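Local coordinates for protein L-lysine 6-oxidase (Marinomonas mediterranea, PDB 3WEV) that oxidises the epsilon-amino group of free L-lysine with oxygen and water, releasing hydrogen peroxide that gives it its antibacterial activity, at residues N529-T534 with V570-A575; T538-Y543 with D556-S561; D274-M279 with D428-D433; G31-H36 with F251-V256. All blocks are in the same frame, centred on the assembly; numbering follows the deposited sequence.

In the fold
Contacts 1 and 2 hold the same two strands, 530-543 and 557-571, with centres about 31 Å apart along one long hairpin. Both are surface contacts and depend on backbone ladder bonds. Contact 1 lies at the base, where a lysine side chain reaches the bound lysine. Contact 2 lies further out, and the second subunit touches one of its faces. Contacts 3 and 4 have no ladder and no direct hydrogen bond between their segments. Contact 3 is partly buried and joins two turns by apolar packing. Contact 4 is fully buried, its centre about 26 Å from that of contact 3, and adds a water between two carbonyls to its leucine and proline packing.

Contact 1 (N529-T534 with V570-A575); sequences NKASQT and VPLPPA. With LYS (lysine), chain M.
The side chains of Gln-533 and Pro-573 cross at a slant, the flat amide touching the ring through OE1. Gln-533 OE1 lies 4.1 Å from CG of Pro-573. Nearer the backbone, Gln-533 CB rests 3.7 Å from CG2 of Val-570. With CG1 anti to the carbonyl carbon (chi1 -68°), CG2 falls between the backbone N and the carbonyl carbon, and Val-570 CG2 lies 3.5 Å from Ala-531 O. Ala-531 and Val-570 share one face of the ribbon, and Ala-531 CB touches CD1 of Leu-572 at 4.1 Å. This is the base of a two-stranded antiparallel hairpin made by strands 530-543 and 557-571. Ala-531 N donates to Val-570 O and Val-570 N donates to Ala-531 O, each at 2.8 Å. Lys-530 pairs with Pro-571 without backbone hydrogen bonds, and their side chains diverge. The Lys-530 chain is fully extended beyond CG and leads away from the strand pair. Its NZ donates to OXT of the bound lysine at 2.6 Å, consistent with an ammonium-carboxylate pair with the substrate. Gln-519 and Cys-448 also hydrogen-bond this lysine. Asn-529 ND2 is held by the carbonyls of Ser-387 and Asn-384.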
loop_
_atom_site.group_PDB
_atom_site.type_symbol
_atom_site.label_atom_id
_atom_site.label_comp_id
_atom_site.label_asym_id
_atom_site.label_seq_id
_atom_site.Cartn_x
_atom_site.Cartn_y
_atom_site.Cartn_z
ATOM N N ASN B 529 6.995 27.351 -4.864
ATOM C CA ASN B 529 7.210 26.258 -5.818
ATOM C C ASN B 529 6.011 25.311 -6.003
ATOM O O ASN B 529 5.692 24.935 -7.149
ATOM C CB ASN B 529 8.469 25.460 -5.460
ATOM C CG ASN B 529 9.739 26.076 -6.032
ATOM O OD1 ASN B 529 9.799 26.450 -7.192
ATOM N ND2 ASN B 529 10.764 26.130 -5.229
ATOM N N LYS B 530 5.335 24.970 -4.905
ATOM C CA LYS B 530 4.188 24.130 -4.964
ATOM C C LYS B 530 3.078 24.734 -4.095
ATOM O O LYS B 530 3.295 25.552 -3.187
ATOM C CB LYS B 530 4.514 22.685 -4.565
ATOM C CG LYS B 530 5.411 21.995 -5.565
ATOM C CD LYS B 530 5.757 20.615 -5.162
ATOM C CE LYS B 530 6.679 20.031 -6.217
ATOM N NZ LYS B 530 6.946 18.628 -5.826
ATOM N N ALA B 531 1.881 24.291 -4.376
ATOM C CA ALA B 531 0.695 24.763 -3.679
ATOM C C ALA B 531 -0.313 23.620 -3.658
ATOM O O ALA B 531 -0.159 22.655 -4.391
ATOM C CB ALA B 531 0.129 25.924 -4.443
ATOM N N SER B 532 -1.333 23.721 -2.801
ATOM C CA SER B 532 -2.451 22.833 -2.903
ATOM C C SER B 532 -3.305 23.362 -4.055
ATOM O O SER B 532 -3.423 24.577 -4.216
ATOM C CB SER B 532 -3.256 22.816 -1.601
ATOM O OG SER B 532 -3.932 24.038 -1.469
ATOM N N GLN B 533 -3.910 22.439 -4.817
ATOM C CA GLN B 533 -4.813 22.721 -5.906
ATOM C C GLN B 533 -6.128 21.970 -5.635
ATOM O O GLN B 533 -6.122 20.695 -5.502
ATOM C CB GLN B 533 -4.250 22.240 -7.233
ATOM C CG GLN B 533 -5.118 22.670 -8.451
ATOM C CD GLN B 533 -4.424 22.542 -9.778
ATOM O OE1 GLN B 533 -3.511 23.263 -10.073
ATOM N NE2 GLN B 533 -4.930 21.660 -10.623
ATOM N N THR B 534 -7.213 22.721 -5.548
ATOM C CA THR B 534 -8.577 22.145 -5.350
ATOM C C THR B 534 -9.387 22.429 -6.558
ATOM O O THR B 534 -9.605 23.613 -6.971
ATOM C CB THR B 534 -9.269 22.740 -4.123
ATOM O OG1 THR B 534 -8.456 22.459 -3.023
ATOM C CG2 THR B 534 -10.693 22.124 -3.815
ATOM N N VAL B 570 1.319 20.502 -5.443
ATOM C CA VAL B 570 1.613 20.355 -6.854
ATOM C C VAL B 570 2.141 21.665 -7.347
ATOM O O VAL B 570 1.968 22.683 -6.707
ATOM C CB VAL B 570 0.367 19.962 -7.669
ATOM C CG1 VAL B 570 -0.080 18.526 -7.304
ATOM C CG2 VAL B 570 -0.748 20.982 -7.420
ATOM N N PRO B 571 2.814 21.648 -8.502
ATOM C CA PRO B 571 3.346 22.884 -9.036
ATOM C C PRO B 571 2.254 23.952 -9.197
ATOM O O PRO B 571 1.191 23.651 -9.659
ATOM C CB PRO B 571 3.855 22.434 -10.385
ATOM C CG PRO B 571 4.436 21.053 -10.064
ATOM C CD PRO B 571 3.252 20.483 -9.314
ATOM N N LEU B 572 2.521 25.161 -8.800
ATOM C CA LEU B 572 1.581 26.245 -8.959
ATOM C C LEU B 572 1.635 26.762 -10.364
ATOM O O LEU B 572 2.704 27.142 -10.824
ATOM C CB LEU B 572 1.934 27.400 -8.021
ATOM C CG LEU B 572 1.028 28.631 -8.199
ATOM C CD1 LEU B 572 -0.344 28.400 -7.633
ATOM C CD2 LEU B 572 1.639 29.863 -7.521
ATOM N N PRO B 573 0.510 26.790 -11.078
ATOM C CA PRO B 573 0.546 27.435 -12.420
ATOM C C PRO B 573 0.631 28.920 -12.338
ATOM O O PRO B 573 0.194 29.491 -11.338
ATOM C CB PRO B 573 -0.769 26.981 -13.097
ATOM C CG PRO B 573 -1.506 26.222 -12.047
ATOM C CD PRO B 573 -0.826 26.303 -10.715
ATOM N N PRO B 574 1.167 29.590 -13.366
ATOM C CA PRO B 574 1.709 28.961 -14.611
ATOM C C PRO B 574 3.112 28.420 -14.362
ATOM O O PRO B 574 3.927 28.985 -13.561
ATOM C CB PRO B 574 1.677 30.090 -15.629
ATOM C CG PRO B 574 1.980 31.282 -14.790
ATOM C CD PRO B 574 1.299 31.045 -13.418
ATOM N N ALA B 575 3.396 27.298 -14.992
ATOM C CA ALA B 575 4.681 26.628 -14.782
ATOM C C ALA B 575 5.370 26.251 -16.082
ATOM O O ALA B 575 4.744 26.213 -17.175
ATOM C CB ALA B 575 4.514 25.424 -13.862
HETATM N N LYS M . 10.663 16.093 -8.683
HETATM C CA LYS M . 11.061 15.925 -7.257
HETATM C C LYS M . 9.973 16.550 -6.330
HETATM O O LYS M . 10.031 16.234 -5.109
HETATM C CB LYS M . 12.501 16.439 -7.013
HETATM C CG LYS M . 13.643 16.138 -7.989
HETATM C CD LYS M . 14.980 15.777 -7.343
HETATM C CE LYS M . 16.172 15.989 -8.273
HETATM N NZ LYS M . 17.411 16.341 -7.972
HETATM O OXT LYS M . 9.046 17.343 -6.713
#

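Contact 2 (T538-Y543 with D556-S561); sequences TSRTHY and DQSSVS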
loop_
_atom_site.group_PDB
_atom_site.type_symbol
_atom_site.label_atom_id
_atom_site.label_comp_id
_atom_site.label_asym_id
_atom_site.label_seq_id
_atom_site.Cartn_x
_atom_site.Cartn_y
_atom_site.Cartn_z
ATOM N N THR B 538 -18.910 21.002 -10.699
ATOM C CA THR B 538 -20.331 20.907 -10.311
ATOM C C THR B 538 -21.109 20.695 -11.597
ATOM O O THR B 538 -20.983 21.503 -12.534
ATOM C CB THR B 538 -20.790 22.147 -9.544
ATOM O OG1 THR B 538 -19.990 22.267 -8.345
ATOM C CG2 THR B 538 -22.299 21.996 -9.156
ATOM N N SER B 539 -21.835 19.572 -11.674
ATOM C CA SER B 539 -22.452 19.091 -12.931
ATOM C C SER B 539 -23.973 18.945 -12.807
ATOM O O SER B 539 -24.471 18.234 -11.912
ATOM C CB SER B 539 -21.882 17.738 -13.278
ATOM O OG SER B 539 -20.559 17.888 -13.729
ATOM N N ARG B 540 -24.715 19.607 -13.665
ATOM C CA ARG B 540 -26.170 19.420 -13.706
ATOM C C ARG B 540 -26.506 18.505 -14.877
ATOM O O ARG B 540 -26.144 18.819 -16.015
ATOM C CB ARG B 540 -26.905 20.749 -13.822
ATOM C CG ARG B 540 -28.418 20.549 -13.860
ATOM C CD ARG B 540 -29.188 21.839 -13.709
ATOM N NE ARG B 540 -30.243 21.912 -14.732
ATOM C CZ ARG B 540 -30.048 22.230 -16.022
ATOM N NH1 ARG B 540 -28.831 22.523 -16.494
ATOM N NH2 ARG B 540 -31.086 22.249 -16.857
ATOM N N THR B 541 -27.123 17.360 -14.602
ATOM C CA THR B 541 -27.528 16.416 -15.667
ATOM C C THR B 541 -29.004 16.640 -15.940
ATOM O O THR B 541 -29.841 16.673 -15.002
ATOM C CB THR B 541 -27.263 14.964 -15.243
ATOM O OG1 THR B 541 -25.844 14.770 -15.106
ATOM C CG2 THR B 541 -27.797 13.968 -16.287
ATOM N N HIS B 542 -29.339 16.850 -17.190
ATOM C CA HIS B 542 -30.724 17.115 -17.560
ATOM C C HIS B 542 -31.164 16.174 -18.670
ATOM O O HIS B 542 -30.420 15.956 -19.644
ATOM C CB HIS B 542 -30.850 18.526 -18.021
ATOM C CG HIS B 542 -32.225 18.898 -18.452
ATOM N ND1 HIS B 542 -32.601 18.929 -19.774
ATOM C CD2 HIS B 542 -33.317 19.286 -17.746
ATOM C CE1 HIS B 542 -33.865 19.327 -19.866
ATOM N NE2 HIS B 542 -34.323 19.539 -18.649
ATOM N N TYR B 543 -32.324 15.580 -18.473
ATOM C CA TYR B 543 -32.865 14.605 -19.395
ATOM C C TYR B 543 -34.154 15.128 -19.918
ATOM O O TYR B 543 -34.985 15.606 -19.111
ATOM C CB TYR B 543 -33.165 13.292 -18.656
ATOM C CG TYR B 543 -31.951 12.397 -18.356
ATOM C CD1 TYR B 543 -31.504 11.499 -19.283
ATOM C CD2 TYR B 543 -31.295 12.455 -17.150
ATOM C CE1 TYR B 543 -30.410 10.683 -19.017
ATOM C CE2 TYR B 543 -30.189 11.671 -16.885
ATOM C CZ TYR B 543 -29.778 10.790 -17.827
ATOM O OH TYR B 543 -28.734 9.993 -17.582
ATOM N N ASP B 556 -39.327 16.410 -17.757
ATOM C CA ASP B 556 -37.863 16.388 -17.745
ATOM C C ASP B 556 -37.404 15.911 -16.422
ATOM O O ASP B 556 -38.146 15.986 -15.451
ATOM C CB ASP B 556 -37.315 17.797 -17.935
ATOM C CG ASP B 556 -37.579 18.341 -19.344
ATOM O OD1 ASP B 556 -38.201 17.677 -20.200
ATOM O OD2 ASP B 556 -37.105 19.435 -19.559
ATOM N N GLN B 557 -36.188 15.411 -16.329
ATOM C CA GLN B 557 -35.619 15.085 -15.037
ATOM C C GLN B 557 -34.285 15.793 -14.934
ATOM O O GLN B 557 -33.512 15.836 -15.912
ATOM C CB GLN B 557 -35.346 13.575 -14.923
ATOM C CG GLN B 557 -36.598 12.707 -14.922
ATOM C CD GLN B 557 -37.127 12.538 -13.517
ATOM O OE1 GLN B 557 -36.381 12.586 -12.558
ATOM N NE2 GLN B 557 -38.402 12.293 -13.401
ATOM N N SER B 558 -33.948 16.294 -13.768
ATOM C CA SER B 558 -32.595 16.792 -13.639
ATOM C C SER B 558 -32.075 16.593 -12.241
ATOM O O SER B 558 -32.852 16.448 -11.272
ATOM C CB SER B 558 -32.516 18.268 -14.060
ATOM O OG SER B 558 -33.162 18.964 -13.055
ATOM N N SER B 559 -30.752 16.521 -12.133
ATOM C CA SER B 559 -30.144 16.482 -10.817
ATOM C C SER B 559 -28.729 17.094 -10.885
ATOM O O SER B 559 -28.201 17.384 -11.979
ATOM C CB SER B 559 -30.117 15.068 -10.298
ATOM O OG SER B 559 -29.260 14.341 -11.165
ATOM N N VAL B 560 -28.133 17.305 -9.718
ATOM C CA VAL B 560 -26.872 18.010 -9.636
ATOM C C VAL B 560 -25.941 17.160 -8.806
ATOM O O VAL B 560 -26.366 16.554 -7.822
ATOM C CB VAL B 560 -27.011 19.436 -9.053
ATOM C CG1 VAL B 560 -25.670 20.138 -9.145
ATOM C CG2 VAL B 560 -28.056 20.260 -9.807
ATOM N N SER B 561 -24.680 17.090 -9.226
ATOM C CA SER B 561 -23.670 16.228 -8.596
ATOM C C SER B 561 -22.393 17.051 -8.513
ATOM O O SER B 561 -22.196 17.953 -9.349
ATOM C CB SER B 561 -23.434 15.012 -9.494
ATOM O OG SER B 561 -23.043 13.898 -8.719
#
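His-542 lies across from Ser-558 in the outer part of a long beta hairpin, where strands 530-543 and 557-571 run antiparallel. The parts 538-543 and 557-561 lie at 167° to each other. The chain between them, residues 544 to 556, closes the hairpin. CB of His-542 leaves the strand on the face that also carries Arg-540, Ser-558 and Val-560. CG stands anti to the backbone N (chi1 179°) and comes 4.2 Å from Gln-557 O. The next atom, His-542 CD2, lies 3.9 Å from CB of Ser-558, which sits at the ring edge. Next to CD2, His-542 NE2 reaches OD2 of Asp-556 at 2.9 Å, and His-542 CE1 lies 3.3 Å from the same OD2. The N-H points poorly at its acceptor (127°), and the bond is weak. The ring and the carboxylate stand nearly perpendicular, with OD2 close to the ring plane.

Backbone bonds join the strands along their length. Ser-539, Thr-541 and Tyr-543 form hydrogen-bonded pairs with Ser-561, Ser-559 and Gln-557, and each pair exchanges two N-H...O bonds. Between them, Ser-558 CA makes a CA-H...O contact with Thr-541 O at 3.1 Å. The face bearing Tyr-543, Gln-557, Ser-559 and Ser-561 meets the second subunit: Tyr-543 packs on Leu-600 and Ser-559 on His-601 of that chain. On the face with His-542, the two methyls of Val-560 divide their contacts: CG1 lies 3.8 Å from CG2 of Thr-538, and CG2 lies 4.1 Å from CG of Arg-540.

Contact 3 (D274-M279 with D428-D433); sequences DLVPDM and DYPVSD. With EDO (1,2-ethanediol), chain T.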
loop_
_atom_site.group_PDB
_atom_site.type_symbol
_atom_site.label_atom_id
_atom_site.label_comp_id
_atom_site.label_asym_id
_atom_site.label_seq_id
_atom_site.Cartn_x
_atom_site.Cartn_y
_atom_site.Cartn_z
ATOM N N ASP B 274 42.705 32.048 -3.549
ATOM C CA ASP B 274 43.668 32.805 -4.338
ATOM C C ASP B 274 44.269 32.004 -5.508
ATOM O O ASP B 274 45.413 32.253 -5.941
ATOM C CB ASP B 274 44.787 33.363 -3.376
ATOM C CG ASP B 274 45.433 34.626 -3.914
ATOM O OD1 ASP B 274 44.659 35.543 -4.298
ATOM O OD2 ASP B 274 46.703 34.710 -3.959
ATOM N N LEU B 275 43.455 31.130 -6.111
ATOM C CA LEU B 275 43.952 30.222 -7.089
ATOM C C LEU B 275 44.414 30.966 -8.337
ATOM O O LEU B 275 45.358 30.534 -9.003
ATOM C CB LEU B 275 42.847 29.163 -7.424
ATOM C CG LEU B 275 43.221 28.112 -8.457
ATOM C CD1 LEU B 275 44.352 27.204 -7.971
ATOM C CD2 LEU B 275 42.009 27.256 -8.800
ATOM N N VAL B 276 43.761 32.081 -8.650
ATOM C CA VAL B 276 44.127 32.883 -9.826
ATOM C C VAL B 276 44.144 34.381 -9.483
ATOM O O VAL B 276 43.174 35.133 -9.712
ATOM C CB VAL B 276 43.243 32.609 -11.049
ATOM C CG1 VAL B 276 43.858 33.264 -12.290
ATOM C CG2 VAL B 276 43.049 31.096 -11.294
ATOM N N PRO B 277 45.240 34.823 -8.853
ATOM C CA PRO B 277 45.346 36.237 -8.399
ATOM C C PRO B 277 44.992 37.304 -9.460
ATOM O O PRO B 277 44.384 38.304 -9.120
ATOM C CB PRO B 277 46.818 36.345 -7.920
ATOM C CG PRO B 277 47.232 34.935 -7.593
ATOM C CD PRO B 277 46.473 34.046 -8.595
ATOM N N ASP B 278 45.308 37.089 -10.739
ATOM C CA ASP B 278 44.933 38.054 -11.776
ATOM C C ASP B 278 43.420 38.150 -12.046
ATOM O O ASP B 278 42.951 39.138 -12.621
ATOM C CB ASP B 278 45.619 37.756 -13.114
ATOM C CG ASP B 278 47.140 37.982 -13.099
ATOM O OD1 ASP B 278 47.667 38.617 -12.168
ATOM O OD2 ASP B 278 47.797 37.492 -14.044
ATOM N N MET B 279 42.645 37.147 -11.656
ATOM C CA MET B 279 41.174 37.194 -11.929
ATOM C C MET B 279 40.366 37.759 -10.797
ATOM O O MET B 279 39.232 38.230 -10.976
ATOM C CB MET B 279 40.663 35.757 -12.208
ATOM C CG MET B 279 39.403 35.749 -13.003
ATOM S SD MET B 279 38.625 34.092 -12.944
ATOM C CE MET B 279 39.879 33.096 -13.714
ATOM N N ASP B 428 47.730 27.893 -19.198
ATOM C CA ASP B 428 46.822 27.030 -18.377
ATOM C C ASP B 428 46.694 27.587 -16.971
ATOM O O ASP B 428 47.569 28.272 -16.499
ATOM C CB ASP B 428 47.265 25.578 -18.298
ATOM C CG ASP B 428 46.855 24.804 -19.520
ATOM O OD1 ASP B 428 47.069 25.331 -20.649
ATOM O OD2 ASP B 428 46.305 23.693 -19.345
ATOM N N TYR B 429 45.554 27.355 -16.343
ATOM C CA TYR B 429 45.400 27.684 -14.940
ATOM C C TYR B 429 46.288 26.782 -14.110
ATOM O O TYR B 429 46.592 25.713 -14.552
ATOM C CB TYR B 429 43.960 27.475 -14.571
ATOM C CG TYR B 429 43.016 28.459 -15.162
ATOM C CD1 TYR B 429 43.175 29.812 -14.925
ATOM C CD2 TYR B 429 41.920 28.042 -15.881
ATOM C CE1 TYR B 429 42.271 30.729 -15.404
ATOM C CE2 TYR B 429 41.022 28.939 -16.372
ATOM C CZ TYR B 429 41.207 30.276 -16.154
ATOM O OH TYR B 429 40.324 31.166 -16.656
ATOM N N PRO B 430 46.649 27.179 -12.873
ATOM C CA PRO B 430 47.505 26.285 -12.069
ATOM C C PRO B 430 46.706 25.165 -11.424
ATOM O O PRO B 430 46.565 25.075 -10.211
ATOM C CB PRO B 430 48.154 27.228 -11.036
ATOM C CG PRO B 430 47.205 28.393 -10.915
ATOM C CD PRO B 430 46.427 28.484 -12.209
ATOM N N VAL B 431 46.176 24.304 -12.271
ATOM C CA VAL B 431 45.366 23.169 -11.862
ATOM C C VAL B 431 45.799 22.012 -12.744
ATOM O O VAL B 431 45.830 22.127 -13.962
ATOM C CB VAL B 431 43.854 23.460 -12.127
ATOM C CG1 VAL B 431 43.018 22.237 -11.825
ATOM C CG2 VAL B 431 43.411 24.696 -11.342
ATOM N N SER B 432 46.066 20.872 -12.158
ATOM C CA SER B 432 46.419 19.700 -12.936
ATOM C C SER B 432 45.236 19.188 -13.743
ATOM O O SER B 432 44.139 19.114 -13.238
ATOM C CB SER B 432 46.908 18.601 -11.999
ATOM O OG SER B 432 46.924 17.349 -12.706
ATOM N N ASP B 433 45.507 18.796 -14.978
ATOM C CA ASP B 433 44.558 18.095 -15.856
ATOM C C ASP B 433 44.029 16.823 -15.307
ATOM O O ASP B 433 42.873 16.419 -15.575
ATOM C CB ASP B 433 45.223 17.724 -17.196
ATOM C CG ASP B 433 45.438 18.921 -18.093
ATOM O OD1 ASP B 433 44.958 20.035 -17.745
ATOM O OD2 ASP B 433 46.093 18.743 -19.149
HETATM C C1 EDO T . 49.377 18.298 -16.268
HETATM O O1 EDO T . 48.176 19.064 -16.102
HETATM C C2 EDO T . 49.747 17.923 -14.853
HETATM O O2 EDO T . 48.730 16.993 -14.525
#
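Two turns pack against each other here. One is an inverse gamma turn centred on Pro-430, closed by Val-431 N to Tyr-429 O at 2.7 Å. The other is a beta turn from Val-276 to Met-279, closed by Met-279 N to Val-276 O at 2.8 Å. No hydrogen bond joins the two segments, and the contact is apolar. Leu-275 CG is anti to the backbone N (chi1 -180°), and its branch then reaches the other segment: Leu-275 CD2 lies 3.9 Å from CG2 of Val-431, the two side chains crossing at about a right angle. The Pro-430 ring points its CG at the carbonyl of Leu-275, Pro-430 CG lying 3.4 Å from Leu-275 O. Val-276 CG2 comes to 3.9 Å from CD1 of Tyr-429. Met-279 bends at its last torsion, and its CE lies 3.8 Å from CE1 of Tyr-429. The hydroxyl of Tyr-429 bonds to Asp-298. Ser-432 N-caps helix 433-439 through Met-434 N; a 1,2-ethanediol, probably from the crystallisation liquor, bonds to Ser-432 OG and to the N of Asp-433. Helix 261-272 supplies Phe-266 against Leu-275, Val-276, Met-279 and Tyr-429, while helix 407-418 packs Leu-412 on Met-279 and Tyr-429.

Contact 4 (G31-H36 with F251-V256); sequences GLPYEH and FAPEIV
The chain turns at Ala-252 to Ile-255 in a type I beta turn, closed by Ile-255 N to Ala-252 O at 2.9 Å, and the residues leading into strand 34-36 pass beside it. By CA atoms, Gly-31 lies nearest Glu-254 and Leu-32 nearest Pro-253. The backbones do not bond directly. A water lies 2.7 Å from Gly-31 O and 2.7 Å from Pro-253 O and bridges the two carbonyls.

Leu-32 carries the side-chain contact. Its CG sits beside the backbone N (chi1 -67°), and CD2 then reaches the turn. Leu-32 CD2 lies 3.6 Å from CG of Glu-254 and 4.1 Å from CG of Pro-253, so one methyl meets both central residues of the turn. The two side chains, Leu-32 and Glu-254, pass at a slant. Leu-32 CD1 is 3.9 Å from OE1 of Glu-254. The contact joins two parts of the chain far apart in sequence. Residues 31-36 fall in the N-terminal family region, which belongs to the E-set clan. Residues 251-256 lie in the loop between strand 237-247 and helix 261-272. Pro-33 adds a looser touch, with its CD 4.4 Å from CB of Pro-253. The five touching residues are all buried. The buried carboxylate of Glu-254 has a partner: OE2 accepts a bond from the backbone N of Asp-634, in strand 631-634. Its backbone carbonyl is taken by the side-chain amide of Gln-308.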
loop_
_atom_site.group_PDB
_atom_site.type_symbol
_atom_site.label_atom_id
_atom_site.label_comp_id
_atom_site.label_asym_id
_atom_site.label_seq_id
_atom_site.Cartn_x
_atom_site.Cartn_y
_atom_site.Cartn_z
ATOM N N GLY B 31 35.342 12.577 -21.709
ATOM C CA GLY B 31 36.032 11.419 -22.242
ATOM C C GLY B 31 35.367 10.119 -21.925
ATOM O O GLY B 31 34.784 9.968 -20.859
ATOM N N LEU B 32 35.389 9.185 -22.883
ATOM C CA LEU B 32 34.998 7.830 -22.545
ATOM C C LEU B 32 35.929 7.190 -21.502
ATOM O O LEU B 32 37.144 7.503 -21.451
ATOM C CB LEU B 32 34.935 6.980 -23.798
ATOM C CG LEU B 32 33.867 7.282 -24.849
ATOM C CD1 LEU B 32 34.165 6.554 -26.160
ATOM C CD2 LEU B 32 32.463 6.940 -24.374
ATOM N N PRO B 33 35.390 6.282 -20.681
ATOM C CA PRO B 33 36.235 5.399 -19.903
ATOM C C PRO B 33 37.014 4.412 -20.798
ATOM O O PRO B 33 36.728 4.324 -21.995
ATOM C CB PRO B 33 35.245 4.695 -18.997
ATOM C CG PRO B 33 34.042 4.545 -19.865
ATOM C CD PRO B 33 33.995 5.850 -20.635
ATOM N N TYR B 34 38.015 3.707 -20.210
ATOM C CA TYR B 34 39.065 2.970 -20.964
ATOM C C TYR B 34 39.013 1.474 -20.681
ATOM O O TYR B 34 38.842 1.034 -19.551
ATOM C CB TYR B 34 40.466 3.501 -20.681
ATOM C CG TYR B 34 40.855 4.630 -21.588
ATOM C CD1 TYR B 34 40.358 5.914 -21.379
ATOM C CD2 TYR B 34 41.674 4.410 -22.717
ATOM C CE1 TYR B 34 40.677 6.956 -22.243
ATOM C CE2 TYR B 34 41.990 5.444 -23.594
ATOM C CZ TYR B 34 41.487 6.715 -23.333
ATOM O OH TYR B 34 41.768 7.744 -24.163
ATOM N N GLU B 35 39.097 0.700 -21.733
ATOM C CA GLU B 35 39.524 -0.681 -21.630
ATOM C C GLU B 35 40.964 -0.650 -21.098
ATOM O O GLU B 35 41.623 0.435 -21.065
ATOM C CB GLU B 35 39.496 -1.327 -23.006
ATOM C CG GLU B 35 38.121 -1.387 -23.686
ATOM C CD GLU B 35 37.045 -2.170 -22.918
ATOM O OE1 GLU B 35 37.393 -3.039 -22.109
ATOM O OE2 GLU B 35 35.829 -1.948 -23.148
ATOM N N HIS B 36 41.451 -1.827 -20.682
ATOM C CA HIS B 36 42.774 -1.969 -20.169
ATOM C C HIS B 36 43.427 -3.323 -20.527
ATOM O O HIS B 36 42.734 -4.268 -20.908
ATOM C CB HIS B 36 42.740 -1.826 -18.648
ATOM C CG HIS B 36 41.982 -2.884 -17.946
ATOM N ND1 HIS B 36 42.484 -4.148 -17.701
ATOM C CD2 HIS B 36 40.758 -2.856 -17.383
ATOM C CE1 HIS B 36 41.559 -4.876 -17.115
ATOM N NE2 HIS B 36 40.535 -4.095 -16.844
ATOM N N PHE B 251 25.662 7.376 -17.579
ATOM C CA PHE B 251 24.913 6.793 -18.696
ATOM C C PHE B 251 25.056 7.582 -20.011
ATOM O O PHE B 251 24.560 7.131 -21.051
ATOM C CB PHE B 251 23.414 6.625 -18.329
ATOM C CG PHE B 251 23.130 5.501 -17.381
ATOM C CD1 PHE B 251 23.143 4.188 -17.834
ATOM C CD2 PHE B 251 22.804 5.740 -16.073
ATOM C CE1 PHE B 251 22.849 3.117 -17.004
ATOM C CE2 PHE B 251 22.554 4.670 -15.195
ATOM C CZ PHE B 251 22.552 3.341 -15.704
ATOM N N ALA B 252 25.806 8.684 -19.991
ATOM C CA ALA B 252 26.078 9.502 -21.185
ATOM C C ALA B 252 27.413 10.227 -21.067
ATOM O O ALA B 252 27.503 11.472 -21.067
ATOM C CB ALA B 252 24.928 10.488 -21.399
ATOM N N PRO B 253 28.491 9.437 -20.953
ATOM C CA PRO B 253 29.776 9.968 -20.555
ATOM C C PRO B 253 30.365 11.000 -21.517
ATOM O O PRO B 253 31.166 11.824 -21.079
ATOM C CB PRO B 253 30.664 8.741 -20.507
ATOM C CG PRO B 253 29.968 7.661 -21.248
ATOM C CD PRO B 253 28.503 7.984 -21.105
ATOM N N GLU B 254 30.019 10.947 -22.809
ATOM C CA GLU B 254 30.511 11.977 -23.753
ATOM C C GLU B 254 29.811 13.328 -23.660
ATOM O O GLU B 254 30.246 14.304 -24.267
ATOM C CB GLU B 254 30.409 11.471 -25.166
ATOM C CG GLU B 254 31.264 10.228 -25.408
ATOM C CD GLU B 254 30.869 9.431 -26.609
ATOM O OE1 GLU B 254 31.704 9.255 -27.530
ATOM O OE2 GLU B 254 29.697 9.033 -26.695
ATOM N N ILE B 255 28.717 13.389 -22.897
ATOM C CA ILE B 255 27.943 14.623 -22.785
ATOM C C ILE B 255 28.304 15.282 -21.439
ATOM O O ILE B 255 28.205 14.641 -20.378
ATOM C CB ILE B 255 26.449 14.350 -22.878
ATOM C CG1 ILE B 255 26.116 13.712 -24.245
ATOM C CG2 ILE B 255 25.649 15.652 -22.709
ATOM C CD1 ILE B 255 24.658 13.448 -24.419
ATOM N N VAL B 256 28.738 16.523 -21.521
ATOM C CA VAL B 256 29.301 17.247 -20.421
ATOM C C VAL B 256 28.276 18.234 -19.817
ATOM O O VAL B 256 27.594 18.892 -20.561
ATOM C CB VAL B 256 30.559 17.972 -20.893
ATOM C CG1 VAL B 256 31.226 18.737 -19.775
ATOM C CG2 VAL B 256 31.569 16.968 -21.406
HETATM O O HOH W 1 33.032 11.223 -19.181
#